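Local coordinates for acyl-CoA thioesterase II TesB2 (Mycobacterium marinum, PDB 3U0A), which probably hydrolyses fatty acyl-CoA thioesters to free fatty acids and coenzyme A, at residues H215-R229 / E263-P277. Residues are numbered along the deposited sequence; the frame is centred on the assembly and turned at random.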
loop_
_atom_site.group_PDB
_atom_site.type_symbol
_atom_site.label_atom_id
_atom_site.label_comp_id
_atom_site.label_asym_id
_atom_site.label_seq_id
_atom_site.Cartn_x
_atom_site.Cartn_y
_atom_site.Cartn_z
ATOM N N HIS A 215 -0.624 7.170 -26.964
ATOM C CA HIS A 215 -1.918 6.548 -27.138
ATOM C C HIS A 215 -2.606 6.278 -25.805
ATOM O O HIS A 215 -3.831 6.107 -25.781
ATOM C CB HIS A 215 -1.801 5.246 -27.947
ATOM C CG HIS A 215 -0.785 5.300 -29.062
ATOM N ND1 HIS A 215 0.204 4.382 -29.189
ATOM C CD2 HIS A 215 -0.613 6.212 -30.105
ATOM C CE1 HIS A 215 0.967 4.689 -30.256
ATOM N NE2 HIS A 215 0.471 5.812 -30.814
ATOM N N LEU A 216 -1.843 6.243 -24.699
ATOM C CA LEU A 216 -2.382 5.784 -23.398
ATOM C C LEU A 216 -3.340 6.732 -22.686
ATOM O O LEU A 216 -3.199 7.931 -22.749
ATOM C CB LEU A 216 -1.252 5.467 -22.425
ATOM C CG LEU A 216 -0.558 4.124 -22.540
ATOM C CD1 LEU A 216 0.536 4.066 -21.487
ATOM C CD2 LEU A 216 -1.564 3.002 -22.366
ATOM N N GLN A 217 -4.312 6.156 -21.997
ATOM C CA GLN A 217 -5.074 6.855 -20.969
ATOM C C GLN A 217 -4.405 6.585 -19.616
ATOM O O GLN A 217 -4.309 5.457 -19.159
ATOM C CB GLN A 217 -6.519 6.385 -20.933
ATOM C CG GLN A 217 -7.407 6.961 -22.020
ATOM C CD GLN A 217 -8.552 6.028 -22.415
ATOM O OE1 GLN A 217 -8.752 4.952 -21.822
ATOM N NE2 GLN A 217 -9.307 6.433 -23.428
ATOM N N VAL A 218 -3.958 7.659 -18.994
ATOM C CA VAL A 218 -3.178 7.625 -17.789
ATOM C C VAL A 218 -3.881 8.399 -16.650
ATOM O O VAL A 218 -4.392 9.508 -16.839
ATOM C CB VAL A 218 -1.795 8.231 -18.069
ATOM C CG1 VAL A 218 -1.170 8.738 -16.786
ATOM C CG2 VAL A 218 -0.906 7.211 -18.757
ATOM N N ALA A 219 -3.895 7.782 -15.473
ATOM C CA ALA A 219 -4.491 8.354 -14.266
ATOM C C ALA A 219 -3.845 7.713 -13.052
ATOM O O ALA A 219 -3.262 6.655 -13.154
ATOM C CB ALA A 219 -5.997 8.125 -14.238
ATOM N N SER A 220 -3.914 8.398 -11.921
ATOM C CA SER A 220 -3.553 7.827 -10.635
ATOM C C SER A 220 -4.813 7.172 -10.076
ATOM O O SER A 220 -5.843 7.807 -9.983
ATOM C CB SER A 220 -3.007 8.919 -9.671
ATOM O OG SER A 220 -1.785 9.454 -10.089
ATOM N N LEU A 221 -4.727 5.913 -9.708
ATOM C CA LEU A 221 -5.844 5.208 -9.061
ATOM C C LEU A 221 -5.761 5.257 -7.516
ATOM O O LEU A 221 -6.759 5.425 -6.812
ATOM C CB LEU A 221 -5.855 3.760 -9.550
ATOM C CG LEU A 221 -5.982 3.569 -11.056
ATOM C CD1 LEU A 221 -5.870 2.100 -11.433
ATOM C CD2 LEU A 221 -7.314 4.127 -11.544
ATOM N N ASP A 222 -4.554 5.103 -7.002
ATOM C CA ASP A 222 -4.352 5.097 -5.577
ATOM C C ASP A 222 -2.961 5.554 -5.167
ATOM O O ASP A 222 -2.200 6.031 -5.993
ATOM C CB ASP A 222 -4.704 3.712 -4.997
ATOM C CG ASP A 222 -3.625 2.655 -5.204
ATOM O OD1 ASP A 222 -2.448 2.961 -5.477
ATOM O OD2 ASP A 222 -3.987 1.486 -5.026
ATOM N N HIS A 223 -2.709 5.514 -3.868
ATOM C CA HIS A 223 -1.380 5.489 -3.329
ATOM C C HIS A 223 -1.439 4.981 -1.899
ATOM O O HIS A 223 -2.472 5.071 -1.221
ATOM C CB HIS A 223 -0.622 6.845 -3.473
ATOM C CG HIS A 223 -1.166 7.994 -2.624
ATOM N ND1 HIS A 223 -0.800 9.246 -2.832
ATOM C CD2 HIS A 223 -2.048 8.022 -1.547
ATOM C CE1 HIS A 223 -1.412 10.049 -1.924
ATOM N NE2 HIS A 223 -2.175 9.295 -1.157
ATOM N N ALA A 224 -0.317 4.408 -1.479
ATOM C CA ALA A 224 -0.108 3.875 -0.136
ATOM C C ALA A 224 1.291 4.278 0.228
ATOM O O ALA A 224 2.200 4.084 -0.574
ATOM C CB ALA A 224 -0.237 2.344 -0.124
ATOM N N MET A 225 1.468 4.838 1.426
ATOM C CA MET A 225 2.789 5.347 1.871
ATOM C C MET A 225 3.087 5.013 3.324
ATOM O O MET A 225 2.174 4.856 4.139
ATOM C CB MET A 225 2.882 6.852 1.688
ATOM C CG MET A 225 2.670 7.318 0.260
ATOM S SD MET A 225 2.746 9.100 0.087
ATOM C CE MET A 225 2.251 9.240 -1.652
ATOM N N TRP A 226 4.382 4.888 3.631
ATOM C CA TRP A 226 4.823 4.570 4.977
ATOM C C TRP A 226 5.968 5.441 5.303
ATOM O O TRP A 226 6.959 5.431 4.603
ATOM C CB TRP A 226 5.197 3.090 5.084
ATOM C CG TRP A 226 4.022 2.142 4.840
ATOM C CD1 TRP A 226 3.164 1.593 5.772
ATOM C CD2 TRP A 226 3.569 1.605 3.576
ATOM N NE1 TRP A 226 2.237 0.789 5.187
ATOM C CE2 TRP A 226 2.411 0.770 3.871
ATOM C CE3 TRP A 226 3.984 1.728 2.267
ATOM C CZ2 TRP A 226 1.729 0.093 2.885
ATOM C CZ3 TRP A 226 3.273 1.039 1.271
ATOM C CH2 TRP A 226 2.179 0.236 1.586
ATOM N N PHE A 227 5.840 6.218 6.365
ATOM C CA PHE A 227 6.821 7.250 6.704
ATOM C C PHE A 227 7.606 6.768 7.879
ATOM O O PHE A 227 7.126 6.795 8.994
ATOM C CB PHE A 227 6.117 8.570 7.008
ATOM C CG PHE A 227 5.179 8.986 5.933
ATOM C CD1 PHE A 227 5.661 9.381 4.701
ATOM C CD2 PHE A 227 3.818 8.932 6.117
ATOM C CE1 PHE A 227 4.800 9.746 3.684
ATOM C CE2 PHE A 227 2.957 9.296 5.102
ATOM C CZ PHE A 227 3.446 9.708 3.886
ATOM N N MET A 228 8.812 6.289 7.615
ATOM C CA MET A 228 9.579 5.536 8.621
ATOM C C MET A 228 10.554 6.376 9.490
ATOM O O MET A 228 10.641 6.161 10.678
ATOM C CB MET A 228 10.362 4.408 7.940
ATOM C CG MET A 228 9.553 3.199 7.504
ATOM S SD MET A 228 9.408 2.919 5.707
ATOM C CE MET A 228 11.040 3.265 5.081
ATOM N N ARG A 229 11.313 7.296 8.899
ATOM C CA ARG A 229 12.339 8.049 9.653
ATOM C C ARG A 229 12.298 9.488 9.222
ATOM O O ARG A 229 11.840 9.805 8.127
ATOM C CB ARG A 229 13.745 7.494 9.393
ATOM C CG ARG A 229 13.983 6.123 9.991
ATOM C CD ARG A 229 15.187 5.457 9.348
ATOM N NE ARG A 229 15.337 4.066 9.778
ATOM C CZ ARG A 229 14.871 2.986 9.136
ATOM N NH1 ARG A 229 14.216 3.070 7.976
ATOM N NH2 ARG A 229 15.063 1.791 9.676
ATOM N N GLU A 263 19.940 6.786 4.687
ATOM C CA GLU A 263 18.838 6.420 5.538
ATOM C C GLU A 263 17.574 6.214 4.719
ATOM O O GLU A 263 17.175 7.099 3.971
ATOM C CB GLU A 263 18.550 7.510 6.565
ATOM C CG GLU A 263 19.667 7.810 7.549
ATOM C CD GLU A 263 19.843 6.736 8.643
ATOM O OE1 GLU A 263 18.848 6.393 9.343
ATOM O OE2 GLU A 263 21.008 6.253 8.824
ATOM N N LEU A 264 16.935 5.057 4.896
ATOM C CA LEU A 264 15.644 4.765 4.278
ATOM C C LEU A 264 14.567 5.453 5.114
ATOM O O LEU A 264 14.426 5.159 6.292
ATOM C CB LEU A 264 15.419 3.235 4.219
ATOM C CG LEU A 264 14.041 2.727 3.835
ATOM C CD1 LEU A 264 13.635 3.206 2.454
ATOM C CD2 LEU A 264 14.076 1.225 3.878
ATOM N N VAL A 265 13.822 6.361 4.489
ATOM C CA VAL A 265 12.931 7.258 5.206
ATOM C C VAL A 265 11.477 7.114 4.829
ATOM O O VAL A 265 10.637 7.473 5.642
ATOM C CB VAL A 265 13.366 8.731 5.017
ATOM C CG1 VAL A 265 14.806 8.908 5.480
ATOM C CG2 VAL A 265 13.241 9.172 3.570
ATOM N N ALA A 266 11.185 6.601 3.615
ATOM C CA ALA A 266 9.802 6.296 3.167
ATOM C C ALA A 266 9.705 5.225 2.061
ATOM O O ALA A 266 10.637 5.034 1.271
ATOM C CB ALA A 266 9.058 7.571 2.755
ATOM N N ALA A 267 8.585 4.490 2.066
ATOM C CA ALA A 267 8.242 3.491 1.060
ATOM C C ALA A 267 6.920 3.881 0.463
ATOM O O ALA A 267 6.080 4.451 1.152
ATOM C CB ALA A 267 8.146 2.104 1.661
ATOM N N VAL A 268 6.741 3.631 -0.827
ATOM C CA VAL A 268 5.488 3.971 -1.494
ATOM C C VAL A 268 5.119 2.885 -2.482
ATOM O O VAL A 268 5.984 2.356 -3.169
ATOM C CB VAL A 268 5.572 5.293 -2.302
ATOM C CG1 VAL A 268 4.257 5.571 -3.004
ATOM C CG2 VAL A 268 5.969 6.482 -1.427
ATOM N N MET A 269 3.830 2.564 -2.548
ATOM C CA MET A 269 3.255 1.802 -3.655
ATOM C C MET A 269 2.099 2.588 -4.238
ATOM O O MET A 269 1.340 3.177 -3.493
ATOM C CB MET A 269 2.738 0.493 -3.150
ATOM C CG MET A 269 3.845 -0.489 -2.875
ATOM S SD MET A 269 4.020 -1.429 -4.380
ATOM C CE MET A 269 3.234 -2.963 -3.917
ATOM N N GLN A 270 1.973 2.574 -5.567
ATOM C CA GLN A 270 0.931 3.288 -6.274
ATOM C C GLN A 270 0.579 2.574 -7.553
ATOM O O GLN A 270 1.453 2.153 -8.320
ATOM C CB GLN A 270 1.400 4.699 -6.580
ATOM C CG GLN A 270 0.479 5.575 -7.407
ATOM C CD GLN A 270 0.839 7.056 -7.270
ATOM O OE1 GLN A 270 2.020 7.402 -7.284
ATOM N NE2 GLN A 270 -0.159 7.924 -7.112
ATOM N N GLU A 271 -0.723 2.422 -7.759
ATOM C CA GLU A 271 -1.246 1.872 -8.992
ATOM C C GLU A 271 -1.826 3.033 -9.845
ATOM O O GLU A 271 -2.377 3.991 -9.305
ATOM C CB GLU A 271 -2.295 0.810 -8.678
ATOM C CG GLU A 271 -2.765 0.056 -9.904
ATOM C CD GLU A 271 -3.653 -1.137 -9.572
ATOM O OE1 GLU A 271 -4.630 -0.985 -8.757
ATOM O OE2 GLU A 271 -3.363 -2.225 -10.147
ATOM N N GLY A 272 -1.697 2.943 -11.161
ATOM C CA GLY A 272 -2.255 3.922 -12.071
ATOM C C GLY A 272 -3.023 3.288 -13.218
ATOM O O GLY A 272 -2.877 2.100 -13.514
ATOM N N LEU A 273 -3.854 4.093 -13.860
ATOM C CA LEU A 273 -4.437 3.733 -15.139
ATOM C C LEU A 273 -3.348 3.842 -16.187
ATOM O O LEU A 273 -2.609 4.797 -16.189
ATOM C CB LEU A 273 -5.615 4.661 -15.478
ATOM C CG LEU A 273 -6.470 4.282 -16.678
ATOM C CD1 LEU A 273 -7.299 3.040 -16.395
ATOM C CD2 LEU A 273 -7.334 5.474 -17.034
ATOM N N THR A 274 -3.205 2.823 -17.031
ATOM C CA THR A 274 -2.331 2.904 -18.178
ATOM C C THR A 274 -3.003 2.106 -19.277
ATOM O O THR A 274 -2.595 0.997 -19.622
ATOM C CB THR A 274 -0.910 2.416 -17.884
ATOM O OG1 THR A 274 -0.978 1.116 -17.344
ATOM C CG2 THR A 274 -0.175 3.331 -16.914
ATOM N N ARG A 275 -4.047 2.732 -19.811
ATOM C CA ARG A 275 -5.051 2.084 -20.627
ATOM C C ARG A 275 -5.046 2.465 -22.126
ATOM O O ARG A 275 -5.036 3.627 -22.489
ATOM C CB ARG A 275 -6.440 2.381 -20.039
ATOM C CG ARG A 275 -7.603 1.672 -20.729
ATOM C CD ARG A 275 -8.876 1.841 -19.943
ATOM N NE ARG A 275 -9.262 3.252 -19.931
ATOM C CZ ARG A 275 -10.127 3.829 -19.102
ATOM N NH1 ARG A 275 -10.357 5.135 -19.234
ATOM N NH2 ARG A 275 -10.743 3.144 -18.143
ATOM N N TYR A 276 -5.067 1.436 -22.969
ATOM C CA TYR A 276 -5.346 1.580 -24.393
ATOM C C TYR A 276 -6.830 1.954 -24.644
ATOM O O TYR A 276 -7.753 1.306 -24.131
ATOM C CB TYR A 276 -5.022 0.282 -25.148
ATOM C CG TYR A 276 -3.548 -0.132 -25.181
ATOM C CD1 TYR A 276 -2.514 0.823 -25.090
ATOM C CD2 TYR A 276 -3.177 -1.484 -25.352
ATOM C CE1 TYR A 276 -1.178 0.449 -25.134
ATOM C CE2 TYR A 276 -1.837 -1.859 -25.394
ATOM C CZ TYR A 276 -0.844 -0.879 -25.284
ATOM O OH TYR A 276 0.499 -1.180 -25.332
ATOM N N PRO A 277 -7.054 2.999 -25.443
ATOM C CA PRO A 277 -8.408 3.252 -25.912
ATOM C C PRO A 277 -8.944 1.976 -26.548
ATOM O O PRO A 277 -8.162 1.145 -27.016
ATOM C CB PRO A 277 -8.224 4.360 -26.968
ATOM C CG PRO A 277 -6.925 5.013 -26.621
ATOM C CD PRO A 277 -6.069 3.907 -26.059
HETATM O O HOH W 1 -0.367 10.697 -8.467
HETATM O O HOH W 2 -5.663 0.443 -6.906
#
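D222 OD1 takes the backbone N-H of E271 at 2.9 Å, from above the D222 carboxylate plane, at the point where the two antiparallel strands change register. The D222 CG sits between backbone N and carbonyl carbon (chi1 78°), which turns the carboxylate across to 263-277. There E271 O receives L221 N and, weakly, D222 N, while the Q270 side chain makes a weak NE2 bond to D222 O. Two antiparallel ladders, one residue apart in register, flank this break. In one, A224 pairs with M269 and W226 with A267 as hydrogen-bonded pairs; in the other, Q217 pairs with R275 and A219 with L273. Beyond the backbone, R275 NE donates to Q217 OE1 at 2.6 Å, close to the guanidinium plane, although amide and guanidinium stand 87° apart; L273 CD2 sits above one guanidinium face, offset toward its rim. At the far end R229 NH1 donates to L264 O at 2.7 Å, and M228, bent at chi2 (113°), brings CE to 3.3 Å from L264 CG. M225 CG lies beside V268 CG2 at 3.8 Å, on the face where M225 packs on A194 of helix 186-200, whereas on the other face W226 CE3 approaches A267 CB at 4.2 Å and W226 NE1 donates to D222 OD2 of the second subunit. A water donates to both D222 OD2 and E271 OE1, bridging the two carboxylates, and R250 adds a salt bridge to E271 OE2. With a helix across one face and the second subunit against the other, the strand pair fits the curved antiparallel sheet of a hotdog fold, here in the C-terminal of the two hotdog repeats of a TesB-type thioesterase.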